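Local coordinates for protein putative sarcosine dimethylglycine methyltransferase (Galdieria sulphuraria, PDB 2O57) that probably transfers methyl groups from S-adenosylmethionine to a small amine such as sarcosine or dimethylglycine, at residues Phe99-Arg102 against Ser107-Cys110. Residues are numbered along the deposited sequence; the frame is centred on the assembly and turned at random.
Sequences FLVR and SIDC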
ATOM      1  N   PHE A  99      17.917  11.313  -5.236  1.00 11.96           N
ATOM      2  CA  PHE A  99      17.648   9.847  -5.287  1.00 12.38           C
ATOM      3  C   PHE A  99      17.048   9.408  -6.651  1.00 13.22           C
ATOM      4  O   PHE A  99      17.541   8.472  -7.299  1.00 13.30           O
ATOM      5  CB  PHE A  99      16.711   9.468  -4.139  1.00 12.23           C
ATOM      6  CG  PHE A  99      16.157   8.066  -4.213  1.00 12.93           C
ATOM      7  CD1 PHE A  99      16.907   6.993  -3.741  1.00 14.54           C
ATOM      8  CD2 PHE A  99      14.880   7.826  -4.720  1.00 12.94           C
ATOM      9  CE1 PHE A  99      16.398   5.693  -3.796  1.00 16.99           C
ATOM     10  CE2 PHE A  99      14.344   6.528  -4.769  1.00 12.07           C
ATOM     11  CZ  PHE A  99      15.095   5.469  -4.301  1.00 14.97           C
ATOM     12  N   LEU A 100      16.000  10.095  -7.095  1.00 12.53           N
ATOM     13  CA  LEU A 100      15.361   9.728  -8.367  1.00 12.78           C
ATOM     14  C   LEU A 100      16.254   9.958  -9.610  1.00 13.18           C
ATOM     15  O   LEU A 100      16.259   9.156 -10.570  1.00 13.44           O
ATOM     16  CB  LEU A 100      14.029  10.471  -8.497  1.00 12.71           C
ATOM     17  CG  LEU A 100      12.923  10.117  -7.489  1.00 11.71           C
ATOM     18  CD1 LEU A 100      11.748  11.042  -7.785  1.00 13.83           C
ATOM     19  CD2 LEU A 100      12.501   8.656  -7.645  1.00 10.15           C
ATOM     20  N   VAL A 101      16.984  11.073  -9.603  1.00 14.06           N
ATOM     21  CA  VAL A 101      17.878  11.408 -10.708  1.00 15.11           C
ATOM     22  C   VAL A 101      18.994  10.332 -10.808  1.00 15.23           C
ATOM     23  O   VAL A 101      19.205   9.771 -11.893  1.00 15.75           O
ATOM     24  CB  VAL A 101      18.459  12.852 -10.584  1.00 14.83           C
ATOM     25  CG1 VAL A 101      19.606  13.090 -11.620  1.00 16.43           C
ATOM     26  CG2 VAL A 101      17.333  13.899 -10.721  1.00 15.43           C
ATOM     27  N   ARG A 102      19.666  10.022  -9.697  1.00 15.01           N
ATOM     28  CA  ARG A 102      20.740   9.003  -9.721  1.00 15.73           C
ATOM     29  C   ARG A 102      20.188   7.623 -10.121  1.00 15.63           C
ATOM     30  O   ARG A 102      20.876   6.854 -10.795  1.00 15.02           O
ATOM     31  CB  ARG A 102      21.490   8.870  -8.366  1.00 15.48           C
ATOM     32  CG  ARG A 102      22.154  10.151  -7.791  1.00 15.92           C
ATOM     33  CD  ARG A 102      22.830   9.828  -6.440  1.00 17.06           C
ATOM     34  NE  ARG A 102      23.277  10.991  -5.657  1.00 17.92           N
ATOM     35  CZ  ARG A 102      24.410  11.628  -5.919  1.00 19.34           C
ATOM     36  NH1 ARG A 102      25.158  11.212  -6.927  1.00 24.76           N
ATOM     37  NH2 ARG A 102      24.807  12.662  -5.188  1.00 19.82           N
ATOM     38  N   SER A 107      14.738  14.004 -14.988  1.00 15.78           N
ATOM     39  CA  SER A 107      14.974  15.372 -14.548  1.00 17.15           C
ATOM     40  C   SER A 107      13.878  15.784 -13.561  1.00 16.40           C
ATOM     41  O   SER A 107      12.708  15.424 -13.739  1.00 16.37           O
ATOM     42  CB  SER A 107      14.947  16.298 -15.762  1.00 17.23           C
ATOM     43  OG  SER A 107      16.024  15.971 -16.653  1.00 21.05           O
ATOM     44  N   ILE A 108      14.248  16.533 -12.532  1.00 15.97           N
ATOM     45  CA  ILE A 108      13.304  16.923 -11.483  1.00 15.81           C
ATOM     46  C   ILE A 108      13.318  18.432 -11.276  1.00 15.71           C
ATOM     47  O   ILE A 108      14.385  19.016 -11.052  1.00 14.88           O
ATOM     48  CB  ILE A 108      13.648  16.263 -10.110  1.00 16.92           C
ATOM     49  CG1 ILE A 108      13.680  14.715 -10.200  1.00 17.26           C
ATOM     50  CG2 ILE A 108      12.675  16.727  -9.010  1.00 14.32           C
ATOM     51  CD1 ILE A 108      12.322  14.082 -10.266  1.00 14.35           C
ATOM     52  N   ASP A 109      12.131  19.048 -11.291  1.00 13.80           N
ATOM     53  CA  ASP A 109      11.993  20.419 -10.801  1.00 13.70           C
ATOM     54  C   ASP A 109      11.452  20.328  -9.375  1.00 13.73           C
ATOM     55  O   ASP A 109      10.410  19.707  -9.149  1.00 12.89           O
ATOM     56  CB  ASP A 109      11.019  21.224 -11.645  1.00 12.94           C
ATOM     57  CG  ASP A 109      11.525  21.472 -13.059  1.00 14.05           C
ATOM     58  OD1 ASP A 109      12.742  21.428 -13.303  1.00 16.38           O
ATOM     59  OD2 ASP A 109      10.700  21.747 -13.920  1.00 15.23           O
ATOM     60  N   CYS A 110      12.133  20.989  -8.435  1.00 12.66           N
ATOM     61  CA  CYS A 110      11.696  21.010  -7.045  1.00 12.80           C
ATOM     62  C   CYS A 110      10.914  22.294  -6.818  1.00 12.70           C
ATOM     63  O   CYS A 110      11.354  23.378  -7.261  1.00 12.92           O
ATOM     64  CB  CYS A 110      12.915  20.944  -6.100  1.00 12.20           C
ATOM     65  SG  CYS A 110      13.873  19.463  -6.186  1.00 14.99           S
TER
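Ile108 reaches from its strand to the helix and meets two consecutive residues there, Leu100 and Val101, each with a different carbon. Its CG1 lies anti to the carbonyl carbon (chi1 -57°), which sets this methylene against Val101: Val101 CG2 packs on Ile108 CG1 at 3.8 Å, the two side chains lying alongside one another and pointing opposite ways. The rotation about CB-CG1 (-76°) then folds CD1 back instead of extending the chain. So turned, Ile108 CD1 meets Leu100 CD1 at 4.0 Å, methyl to methyl, and here the side chains run roughly at right angles. Leu100 is extended about its second torsion (177°), which sets CD1 anti to CA, at the far end of the side chain, where it meets Ile108 CD1.

No hydrogen bond crosses between the segments: all three touching residues are buried, and their contact is purely apolar. On the helix side, Leu100 also touches Ala71 of helix 59-76, while Val101 leans on Ile134 of the next strand. The following residue, Asp109, carries its carboxylate elsewhere, in a salt bridge to Lys85 and hydrogen bonds with the hydroxyls of Thr135 and Tyr151. Such alternation along a strand lets one residue pack under the helix while its neighbour serves other partners. Strand 85-89, helix 95-104 and strand 107-112 form a beta-alpha-beta unit, and this packing of crossover helix on parallel strand is characteristic of the Rossmann-like methyltransferase fold.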